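Local coordinates for putative lipoprotein (Parabacteroides distasonis, PDB 4FVS), which is of unknown function but, as a putative exported lipoprotein with a fold related to LolA and LolB, probably binds lipid, at residues 193-198 and 206-211; 163-168 and 182-187; 8-13 and 43-48; 3-8 and 187-192. All coordinates share one frame; numbering follows the deposited sequence.

Contact 1 (193-198 and 206-211); sequences LVRTEQ and QSYTVL
T196 and T209 pair across two antiparallel strands through backbone and side chains alike. T196 N donates to T209 O at 3.1 Å, and T209 N returns a bond to T196 O at 2.9 Å. Q198 N to S207 O (3.0 Å) and L211 N to V194 O (2.9 Å) continue the ladder. The hydroxyls T196 OG1 and T209 OG1 are hydrogen-bonded at 2.8 Å, and either may donate. Both sit between their backbone N and carbonyl carbon (chi1 73° and 84°), which brings oxygen to oxygen. R18 of strand 15-22 also bonds T209 OG1.

The two strands form a beta hairpin within the antiparallel strands of the DUF3108-like family, a member of the LolA/LolB clan. Near its turn, Q206 and S207 both face Q198 as a classic beta bulge. There Q206 N reaches Q198 O at 2.7 Å.

On the opposite face R195 and E197 form a salt bridge within one strand. R195 extends and grips E197 OE2 side-on with NE (2.9 Å) and NH2. Y199 bonds E197 OE1. The guanidinium plane is inclined 19° to the Y208 ring, and Y208 CB lies over one guanidinium face. R195 NH1 touches V210 CG1 at 3.5 Å. An alanine at R195 would probably leave E197 without its counter-charge and uncover Y208 and V210.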
# COMPACT_ATOMS: atom_id res chain seq x y z
N LEU A 193 2.54 -2.21 -5.76
CA LEU A 193 3.32 -2.92 -4.74
C LEU A 193 3.69 -4.34 -5.18
O LEU A 193 2.80 -5.12 -5.50
CB LEU A 193 2.56 -2.97 -3.38
CG LEU A 193 2.31 -1.67 -2.69
CD1 LEU A 193 1.46 -1.85 -1.47
CD2 LEU A 193 3.61 -0.96 -2.32
N VAL A 194 5.00 -4.66 -5.13
CA VAL A 194 5.62 -5.95 -5.45
C VAL A 194 6.03 -6.65 -4.12
O VAL A 194 5.75 -7.85 -3.92
CB VAL A 194 6.83 -5.76 -6.41
CG1 VAL A 194 7.59 -7.07 -6.63
CG2 VAL A 194 6.38 -5.17 -7.74
N ARG A 195 6.67 -5.87 -3.23
CA ARG A 195 7.09 -6.33 -1.91
C ARG A 195 6.97 -5.21 -0.89
O ARG A 195 7.20 -4.04 -1.22
CB ARG A 195 8.53 -6.84 -1.97
CG ARG A 195 9.00 -7.43 -0.65
CD ARG A 195 10.45 -7.87 -0.67
NE ARG A 195 10.84 -8.35 0.66
CZ ARG A 195 10.68 -9.60 1.08
NH1 ARG A 195 10.19 -10.53 0.27
NH2 ARG A 195 11.04 -9.94 2.31
N THR A 196 6.60 -5.55 0.35
CA THR A 196 6.55 -4.60 1.46
C THR A 196 7.17 -5.30 2.70
O THR A 196 7.09 -6.52 2.82
CB THR A 196 5.15 -4.04 1.75
OG1 THR A 196 4.30 -5.00 2.36
CG2 THR A 196 4.48 -3.44 0.54
N GLU A 197 7.83 -4.52 3.57
CA GLU A 197 8.40 -4.99 4.84
C GLU A 197 8.02 -4.05 5.95
O GLU A 197 7.97 -2.84 5.73
CB GLU A 197 9.90 -5.11 4.76
CG GLU A 197 10.35 -6.26 3.89
CD GLU A 197 11.85 -6.37 3.72
OE1 GLU A 197 12.59 -5.58 4.35
OE2 GLU A 197 12.28 -7.22 2.91
N GLN A 198 7.70 -4.59 7.14
CA GLN A 198 7.30 -3.77 8.29
C GLN A 198 8.16 -4.11 9.51
O GLN A 198 8.28 -5.28 9.86
CB GLN A 198 5.80 -3.92 8.62
CG GLN A 198 4.83 -3.55 7.48
CD GLN A 198 4.70 -4.64 6.46
OE1 GLN A 198 4.54 -5.81 6.79
NE2 GLN A 198 4.74 -4.28 5.19
N GLN A 206 8.61 -7.45 11.49
CA GLN A 206 7.37 -7.93 12.09
C GLN A 206 6.54 -8.72 11.08
O GLN A 206 5.88 -9.70 11.44
CB GLN A 206 6.53 -6.76 12.66
CG GLN A 206 7.20 -5.99 13.82
CD GLN A 206 7.51 -6.85 15.00
OE1 GLN A 206 8.67 -7.21 15.25
NE2 GLN A 206 6.48 -7.23 15.73
N SER A 207 6.56 -8.27 9.82
CA SER A 207 5.80 -8.85 8.73
C SER A 207 6.33 -8.38 7.38
O SER A 207 7.18 -7.49 7.33
CB SER A 207 4.32 -8.48 8.85
OG SER A 207 4.12 -7.09 9.07
N TYR A 208 5.84 -8.98 6.30
CA TYR A 208 6.18 -8.65 4.93
C TYR A 208 5.06 -9.13 4.00
O TYR A 208 4.22 -9.95 4.42
CB TYR A 208 7.55 -9.20 4.52
CG TYR A 208 7.63 -10.71 4.40
CD1 TYR A 208 7.90 -11.50 5.51
CD2 TYR A 208 7.50 -11.34 3.16
CE1 TYR A 208 7.98 -12.89 5.41
CE2 TYR A 208 7.56 -12.73 3.05
CZ TYR A 208 7.80 -13.50 4.18
OH TYR A 208 7.87 -14.86 4.06
N THR A 209 4.99 -8.56 2.79
CA THR A 209 4.00 -8.97 1.79
C THR A 209 4.73 -9.15 0.45
O THR A 209 5.74 -8.49 0.20
CB THR A 209 2.78 -8.02 1.67
OG1 THR A 209 3.09 -6.93 0.81
CG2 THR A 209 2.23 -7.55 3.01
N VAL A 210 4.23 -10.08 -0.38
CA VAL A 210 4.79 -10.34 -1.69
C VAL A 210 3.67 -10.50 -2.68
O VAL A 210 2.61 -11.05 -2.33
CB VAL A 210 5.76 -11.57 -1.78
CG1 VAL A 210 7.11 -11.27 -1.18
CG2 VAL A 210 5.18 -12.80 -1.13
N LEU A 211 3.91 -10.03 -3.94
CA LEU A 211 3.02 -10.20 -5.07
C LEU A 211 3.23 -11.62 -5.59
O LEU A 211 4.34 -11.98 -5.99
CB LEU A 211 3.31 -9.14 -6.13
CG LEU A 211 2.51 -9.25 -7.43
CD1 LEU A 211 1.04 -8.85 -7.24
CD2 LEU A 211 3.16 -8.43 -8.51

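Contact 2 (163-168 and 182-187); sequences KVKYNI and YGYEWY
K163 and W186 lie side by side and point the same way. K163 CG is anti to the backbone N (chi1 -171°), and the chain beyond it is extended. This carries the lysine along the indole. Its CG sits over one face of the five-membered ring, 3.8 Å from the centroid, and its CE comes close to W186 CZ2. The tip then meets a second ring. K163 NZ stands 4.4 Å from the Y184 ring centroid, only 4° off the ring normal, a cation-pi contact. E150 accepts from W186 NE1. A serine at W186 would probably bare the K163 chain, free it to swing away from Y184 and leave E150 without the indole N-H.

K165 repeats the pattern one pair along. Its CB packs on Y184 CE1 at 3.6 Å, and its extended chain takes NZ over the Y182 face, 4.8 Å from the centroid. Y182 also stacks on Y199.

Strands 157-171 and 179-188 form a beta hairpin in the antiparallel beta structure of this DUF3108-like protein. Paired backbone bonds join V164 with E185 and Y166 with G183; V164 N to E185 O is 3.0 Å.

On the other face, Y166 CG sits between the backbone N and the carbonyl carbon (chi1 66°). The ring therefore folds across to its partner strand and lies against G183, whose CA makes a CH-pi contact 4.0 Å from the ring centroid. A water 2.7 Å from Y166 OH links that hydroxyl to Y184 O. Further along, V164 CG2 meets the edge of the Y187 ring, 3.7 Å from CE2.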
# COMPACT_ATOMS: atom_id res chain seq x y z
N LYS A 163 12.37 1.51 -4.16
CA LYS A 163 12.30 1.17 -2.74
C LYS A 163 12.27 2.45 -1.98
O LYS A 163 13.15 3.31 -2.11
CB LYS A 163 13.48 0.25 -2.31
CG LYS A 163 13.35 -0.31 -0.89
CD LYS A 163 14.69 -0.69 -0.33
CE LYS A 163 14.53 -1.32 1.01
NZ LYS A 163 15.72 -2.13 1.40
N VAL A 164 11.20 2.59 -1.21
CA VAL A 164 10.85 3.76 -0.40
C VAL A 164 10.60 3.34 1.04
O VAL A 164 9.95 2.32 1.29
CB VAL A 164 9.61 4.46 -1.03
CG1 VAL A 164 8.95 5.43 -0.06
CG2 VAL A 164 9.97 5.19 -2.32
N LYS A 165 11.14 4.12 1.98
CA LYS A 165 10.99 3.92 3.43
C LYS A 165 9.99 4.94 3.96
O LYS A 165 9.89 6.04 3.41
CB LYS A 165 12.36 4.07 4.15
CG LYS A 165 12.32 3.90 5.67
CD LYS A 165 13.69 4.09 6.31
CE LYS A 165 13.66 4.25 7.81
NZ LYS A 165 15.03 4.25 8.39
N TYR A 166 9.25 4.59 5.02
CA TYR A 166 8.30 5.49 5.71
C TYR A 166 8.37 5.19 7.20
O TYR A 166 8.70 4.07 7.57
CB TYR A 166 6.86 5.33 5.16
CG TYR A 166 6.25 3.97 5.47
CD1 TYR A 166 5.65 3.70 6.71
CD2 TYR A 166 6.32 2.92 4.54
CE1 TYR A 166 5.20 2.42 7.04
CE2 TYR A 166 5.85 1.64 4.86
CZ TYR A 166 5.30 1.39 6.11
OH TYR A 166 4.87 0.13 6.45
N ASN A 167 8.05 6.17 8.04
CA ASN A 167 7.91 5.99 9.49
C ASN A 167 6.43 5.91 9.80
O ASN A 167 5.62 6.56 9.12
CB ASN A 167 8.59 7.09 10.29
CG ASN A 167 10.09 7.06 10.32
OD1 ASN A 167 10.75 6.04 10.21
ND2 ASN A 167 10.66 8.20 10.59
N ILE A 168 6.06 5.11 10.79
CA ILE A 168 4.66 4.98 11.21
C ILE A 168 4.58 5.20 12.72
O ILE A 168 5.52 4.92 13.47
CB ILE A 168 4.00 3.62 10.76
CG1 ILE A 168 2.48 3.59 11.06
CG2 ILE A 168 4.71 2.38 11.31
CD1 ILE A 168 1.69 2.90 10.06
N TYR A 182 8.54 1.46 11.37
CA TYR A 182 8.84 1.91 10.02
C TYR A 182 8.60 0.76 9.07
O TYR A 182 8.28 -0.35 9.50
CB TYR A 182 10.27 2.49 9.89
CG TYR A 182 11.40 1.51 10.08
CD1 TYR A 182 11.93 1.27 11.34
CD2 TYR A 182 12.00 0.89 8.99
CE1 TYR A 182 12.99 0.39 11.51
CE2 TYR A 182 13.07 0.01 9.15
CZ TYR A 182 13.56 -0.23 10.41
OH TYR A 182 14.60 -1.11 10.56
N GLY A 183 8.75 1.05 7.79
CA GLY A 183 8.58 0.04 6.76
C GLY A 183 9.13 0.45 5.43
O GLY A 183 9.49 1.61 5.22
N TYR A 184 9.20 -0.52 4.53
CA TYR A 184 9.67 -0.34 3.16
C TYR A 184 8.61 -0.80 2.19
O TYR A 184 7.76 -1.65 2.52
CB TYR A 184 10.98 -1.10 2.89
CG TYR A 184 12.13 -0.73 3.79
CD1 TYR A 184 12.80 0.47 3.64
CD2 TYR A 184 12.62 -1.63 4.73
CE1 TYR A 184 13.90 0.80 4.45
CE2 TYR A 184 13.72 -1.32 5.54
CZ TYR A 184 14.36 -0.10 5.39
OH TYR A 184 15.45 0.21 6.18
N GLU A 185 8.66 -0.24 0.99
CA GLU A 185 7.79 -0.62 -0.10
C GLU A 185 8.58 -0.70 -1.38
O GLU A 185 9.45 0.14 -1.61
CB GLU A 185 6.61 0.36 -0.24
CG GLU A 185 5.56 0.26 0.86
CD GLU A 185 4.33 1.14 0.73
OE1 GLU A 185 4.43 2.22 0.12
OE2 GLU A 185 3.29 0.77 1.33
N TRP A 186 8.32 -1.71 -2.19
CA TRP A 186 8.87 -1.88 -3.53
C TRP A 186 7.73 -1.79 -4.48
O TRP A 186 6.82 -2.63 -4.43
CB TRP A 186 9.62 -3.20 -3.70
CG TRP A 186 10.95 -3.29 -3.02
CD1 TRP A 186 12.17 -3.14 -3.59
CD2 TRP A 186 11.18 -3.67 -1.66
NE1 TRP A 186 13.16 -3.41 -2.67
CE2 TRP A 186 12.58 -3.72 -1.47
CE3 TRP A 186 10.34 -3.94 -0.57
CZ2 TRP A 186 13.15 -4.04 -0.24
CZ3 TRP A 186 10.91 -4.24 0.65
CH2 TRP A 186 12.29 -4.28 0.81
N TYR A 187 7.72 -0.78 -5.32
CA TYR A 187 6.63 -0.63 -6.27
C TYR A 187 7.17 -0.52 -7.69
O TYR A 187 8.20 0.11 -7.93
CB TYR A 187 5.75 0.56 -5.89
CG TYR A 187 6.43 1.91 -5.84
CD1 TYR A 187 6.42 2.75 -6.95
CD2 TYR A 187 6.94 2.41 -4.65
CE1 TYR A 187 6.99 4.02 -6.90
CE2 TYR A 187 7.47 3.70 -4.58
CZ TYR A 187 7.52 4.49 -5.71
OH TYR A 187 8.06 5.75 -5.68
O HOH W 1 5.28 -1.34 4.26

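Contact 3 (8-13 and 43-48); sequences FPQTEG and SGQEVE
V47 faces F8, P9 and Q10 with its two methyl groups, and this is the close-packed part of the contact. V47 CG1 lies at the edge of the F8 ring, near its plane and 4.1 Å from CD2. The same methyl touches P9 O at 3.5 Å. V47 CG1 is anti to the backbone N, while CG2 is anti to the carbonyl carbon. The two methyls therefore spread along the loop, and CG2 reaches Q10 CA at 3.9 Å. P9 CD covers part of one face of the F8 ring. That ring is buried among I66, A68, F75 and L77, and it meets W16 edge-to-face.

The other side of the contact is looser, polar and partly exposed. It rests on one bond between two amides: Q45 NE2 donates to Q10 OE1 at 2.6 Å, with an N-H...O angle of 155°. The bond leaves close to the plane of the Q45 amide. It arrives tilted from the Q10 carbonyl plane. The two amide planes are nearly perpendicular, at 87°. Both side chains are extended beyond CG and cross at about a right angle. The tip of Q45 comes in across the Q10 chain, with NE2 also near Q10 CB.

Strand 44-54 is itself held by backbone bonds from V47 to A68 and from E46 to E39. The contact thus lays the N-terminal loop, ahead of strand 15-22, against one strand of the antiparallel beta structure of this LolA/LolB-like fold.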
# COMPACT_ATOMS: atom_id res chain seq x y z
N PHE A 8 0.51 1.18 -10.62
CA PHE A 8 -0.65 0.38 -10.26
C PHE A 8 -1.21 -0.28 -11.52
O PHE A 8 -1.07 0.33 -12.57
CB PHE A 8 -1.71 1.29 -9.61
CG PHE A 8 -2.78 0.61 -8.80
CD1 PHE A 8 -2.50 0.07 -7.54
CD2 PHE A 8 -4.09 0.56 -9.25
CE1 PHE A 8 -3.49 -0.55 -6.79
CE2 PHE A 8 -5.09 -0.05 -8.49
CZ PHE A 8 -4.78 -0.59 -7.26
N PRO A 9 -1.86 -1.48 -11.47
CA PRO A 9 -2.42 -2.06 -12.70
C PRO A 9 -3.43 -1.11 -13.33
O PRO A 9 -4.16 -0.42 -12.61
CB PRO A 9 -3.07 -3.35 -12.20
CG PRO A 9 -2.33 -3.69 -10.99
CD PRO A 9 -2.11 -2.37 -10.32
N GLN A 10 -3.42 -1.01 -14.66
CA GLN A 10 -4.28 -0.05 -15.35
C GLN A 10 -5.09 -0.71 -16.49
O GLN A 10 -5.63 0.02 -17.34
CB GLN A 10 -3.42 1.12 -15.89
CG GLN A 10 -2.21 0.67 -16.72
CD GLN A 10 -1.42 1.80 -17.34
OE1 GLN A 10 -1.68 2.99 -17.14
NE2 GLN A 10 -0.43 1.44 -18.12
N THR A 11 -5.19 -2.05 -16.50
CA THR A 11 -5.96 -2.77 -17.52
C THR A 11 -7.20 -3.36 -16.88
O THR A 11 -7.08 -4.08 -15.88
CB THR A 11 -5.10 -3.83 -18.21
OG1 THR A 11 -3.98 -3.18 -18.82
CG2 THR A 11 -5.88 -4.62 -19.27
N GLU A 12 -8.38 -3.07 -17.45
CA GLU A 12 -9.68 -3.52 -16.95
C GLU A 12 -9.72 -5.06 -16.92
O GLU A 12 -9.35 -5.71 -17.89
CB GLU A 12 -10.81 -2.95 -17.82
CG GLU A 12 -12.17 -2.90 -17.15
CD GLU A 12 -13.26 -2.16 -17.90
OE1 GLU A 12 -13.07 -0.95 -18.19
OE2 GLU A 12 -14.34 -2.76 -18.14
N GLY A 13 -10.11 -5.60 -15.76
CA GLY A 13 -10.22 -7.04 -15.54
C GLY A 13 -8.97 -7.74 -15.03
O GLY A 13 -9.00 -8.95 -14.76
N SER A 43 -6.31 15.31 -17.99
CA SER A 43 -5.28 15.58 -16.98
C SER A 43 -4.40 14.34 -16.66
O SER A 43 -3.27 14.48 -16.15
CB SER A 43 -5.94 16.08 -15.69
OG SER A 43 -6.91 15.17 -15.22
N GLY A 44 -4.93 13.15 -16.96
CA GLY A 44 -4.28 11.87 -16.71
C GLY A 44 -5.27 10.73 -16.57
O GLY A 44 -6.47 10.92 -16.79
N GLN A 45 -4.79 9.55 -16.21
CA GLN A 45 -5.63 8.36 -16.09
C GLN A 45 -6.15 8.16 -14.67
O GLN A 45 -5.46 8.52 -13.73
CB GLN A 45 -4.82 7.13 -16.50
CG GLN A 45 -5.65 5.93 -16.93
CD GLN A 45 -4.80 4.80 -17.40
OE1 GLN A 45 -5.06 4.19 -18.45
NE2 GLN A 45 -3.75 4.48 -16.64
N GLU A 46 -7.33 7.56 -14.52
CA GLU A 46 -7.92 7.22 -13.22
C GLU A 46 -8.30 5.74 -13.24
O GLU A 46 -8.84 5.26 -14.24
CB GLU A 46 -9.12 8.11 -12.89
CG GLU A 46 -9.51 8.07 -11.42
CD GLU A 46 -10.31 9.26 -10.87
OE1 GLU A 46 -10.75 10.11 -11.68
OE2 GLU A 46 -10.47 9.33 -9.63
N VAL A 47 -7.94 4.99 -12.19
CA VAL A 47 -8.22 3.55 -12.10
C VAL A 47 -8.91 3.25 -10.77
O VAL A 47 -8.49 3.75 -9.73
CB VAL A 47 -6.93 2.69 -12.28
CG1 VAL A 47 -7.15 1.24 -11.88
CG2 VAL A 47 -6.41 2.76 -13.71
N GLU A 48 -9.98 2.44 -10.82
CA GLU A 48 -10.70 2.00 -9.63
C GLU A 48 -10.62 0.46 -9.56
O GLU A 48 -11.04 -0.22 -10.49
CB GLU A 48 -12.16 2.51 -9.61
CG GLU A 48 -12.83 2.27 -8.27
CD GLU A 48 -14.18 2.85 -7.95
OE1 GLU A 48 -14.18 4.04 -7.58
OE2 GLU A 48 -15.13 2.07 -7.73

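Contact 4 (3-8 and 187-192); sequences DCTFFF and YSPNVG
F7 and Y187 meet edge-to-face, the tyrosine edge against the phenylalanine face. Their centroids are 4.9 Å apart and the planes stand at 82°. Y187 CE1 lies over the centre of the F7 ring. P189 runs alongside, with its CG 3.8 Å from F7 CE1. T5 CG2 adds a methyl contact to P189 CB at 3.7 Å.

Polar contacts fix the loop beside these side chains. N190 N donates to F6 O at 2.7 Å, nearly along the C=O axis. A water accepts from F6 N and donates to N190 OD1, both at 3.0 Å, so N190 is linked to both the N and the O of F6. F7 O receives a CA-H...O contact from G192 CA at 3.1 Å.

An inverse gamma turn and a beta bulge shape the two segments. F7 is the centre of the turn. V191 and G192 both face S188 as a classic beta bulge, with G192 N 2.9 Å from S188 O. This bulge opens the return from strand 179-188 into strand 192-200.

Further out, Y187 OH bonds P106 O, and Y105 meets the Y187 ring edge-to-face. S188 OG bonds D160 O. The disulfide from C4 to C70 ties the start of the N-terminal segment to strand 60-71.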
# COMPACT_ATOMS: atom_id res chain seq x y z
N ASP A 3 3.17 12.58 -20.31
CA ASP A 3 3.83 11.39 -19.76
C ASP A 3 3.66 11.31 -18.26
O ASP A 3 3.90 12.29 -17.54
CB ASP A 3 5.33 11.36 -20.10
CG ASP A 3 5.68 11.37 -21.58
OD1 ASP A 3 5.32 10.40 -22.28
OD2 ASP A 3 6.36 12.33 -22.03
N CYS A 4 3.21 10.14 -17.79
CA CYS A 4 2.98 9.81 -16.38
C CYS A 4 3.03 8.29 -16.21
O CYS A 4 2.17 7.58 -16.75
CB CYS A 4 1.65 10.40 -15.88
SG CYS A 4 1.39 10.24 -14.09
N THR A 5 4.05 7.80 -15.48
CA THR A 5 4.24 6.39 -15.13
C THR A 5 3.22 6.04 -14.05
O THR A 5 3.14 6.73 -13.02
CB THR A 5 5.67 6.11 -14.71
OG1 THR A 5 6.57 6.65 -15.67
CG2 THR A 5 5.96 4.64 -14.53
N PHE A 6 2.40 5.00 -14.31
CA PHE A 6 1.33 4.56 -13.43
C PHE A 6 1.82 3.40 -12.57
O PHE A 6 2.05 2.30 -13.08
CB PHE A 6 0.12 4.16 -14.29
CG PHE A 6 -1.22 4.38 -13.64
CD1 PHE A 6 -1.86 5.60 -13.72
CD2 PHE A 6 -1.87 3.34 -12.98
CE1 PHE A 6 -3.10 5.79 -13.13
CE2 PHE A 6 -3.12 3.53 -12.39
CZ PHE A 6 -3.72 4.76 -12.47
N PHE A 7 2.00 3.63 -11.25
CA PHE A 7 2.49 2.60 -10.34
C PHE A 7 1.31 1.81 -9.74
O PHE A 7 1.14 1.76 -8.52
CB PHE A 7 3.38 3.22 -9.25
CG PHE A 7 4.64 3.82 -9.83
CD1 PHE A 7 5.66 3.00 -10.29
CD2 PHE A 7 4.78 5.19 -9.93
CE1 PHE A 7 6.82 3.56 -10.83
CE2 PHE A 7 5.94 5.74 -10.48
CZ PHE A 7 6.95 4.92 -10.92
N PHE A 8 0.51 1.18 -10.62
CA PHE A 8 -0.65 0.38 -10.26
C PHE A 8 -1.21 -0.28 -11.52
O PHE A 8 -1.07 0.33 -12.57
CB PHE A 8 -1.71 1.29 -9.61
CG PHE A 8 -2.78 0.61 -8.80
CD1 PHE A 8 -2.50 0.07 -7.54
CD2 PHE A 8 -4.09 0.56 -9.25
CE1 PHE A 8 -3.49 -0.55 -6.79
CE2 PHE A 8 -5.09 -0.05 -8.49
CZ PHE A 8 -4.78 -0.59 -7.26
N TYR A 187 7.72 -0.78 -5.32
CA TYR A 187 6.63 -0.63 -6.27
C TYR A 187 7.17 -0.52 -7.69
O TYR A 187 8.20 0.11 -7.93
CB TYR A 187 5.75 0.56 -5.89
CG TYR A 187 6.43 1.91 -5.84
CD1 TYR A 187 6.42 2.75 -6.95
CD2 TYR A 187 6.94 2.41 -4.65
CE1 TYR A 187 6.99 4.02 -6.90
CE2 TYR A 187 7.47 3.70 -4.58
CZ TYR A 187 7.52 4.49 -5.71
OH TYR A 187 8.06 5.75 -5.68
N SER A 188 6.48 -1.17 -8.62
CA SER A 188 6.90 -1.23 -10.01
C SER A 188 5.84 -0.62 -10.95
O SER A 188 4.64 -0.70 -10.64
CB SER A 188 7.15 -2.68 -10.38
OG SER A 188 7.87 -2.81 -11.60
N PRO A 189 6.24 -0.08 -12.12
CA PRO A 189 5.24 0.46 -13.06
C PRO A 189 4.23 -0.58 -13.53
O PRO A 189 4.60 -1.74 -13.79
CB PRO A 189 6.09 0.92 -14.23
CG PRO A 189 7.43 1.17 -13.66
CD PRO A 189 7.61 0.10 -12.66
N ASN A 190 2.95 -0.17 -13.60
CA ASN A 190 1.76 -0.92 -14.05
C ASN A 190 1.51 -2.18 -13.21
O ASN A 190 0.78 -3.07 -13.63
CB ASN A 190 1.90 -1.28 -15.54
CG ASN A 190 2.21 -0.09 -16.41
OD1 ASN A 190 1.55 0.95 -16.35
ND2 ASN A 190 3.23 -0.23 -17.23
N VAL A 191 2.09 -2.22 -12.00
CA VAL A 191 1.98 -3.33 -11.05
C VAL A 191 1.61 -2.80 -9.66
O VAL A 191 0.74 -3.37 -8.98
CB VAL A 191 3.29 -4.17 -11.01
CG1 VAL A 191 3.29 -5.16 -9.85
CG2 VAL A 191 3.53 -4.89 -12.33
N GLY A 192 2.28 -1.72 -9.25
CA GLY A 192 2.12 -1.15 -7.92
C GLY A 192 3.03 -1.88 -6.97
O GLY A 192 4.17 -2.17 -7.34
O HOH W 2 2.32 3.71 -17.07

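Contacts 1 and 2 are neighbouring hairpins, their centres 9 Å apart. Strands 179-188 and 192-200 join them: R195 O and W186 N are 2.8 Å apart, a probable hydrogen bond, and E197 packs on the same indole. Contact 4 packs the N-terminal loop on the turn between those strands, about 16 Å from contact 2 by centres, and shares Y187 with it. It touches contact 1 where V191 CG1 meets L211 CD2 at 3.5 Å. Contact 3 continues the same N-terminal segment through F8, about 10 Å from contact 4 centre to centre, and V47 also packs on F6. Contacts 2 and 3 lie on opposite sides of the chain's centre, about 23 Å apart centre to centre.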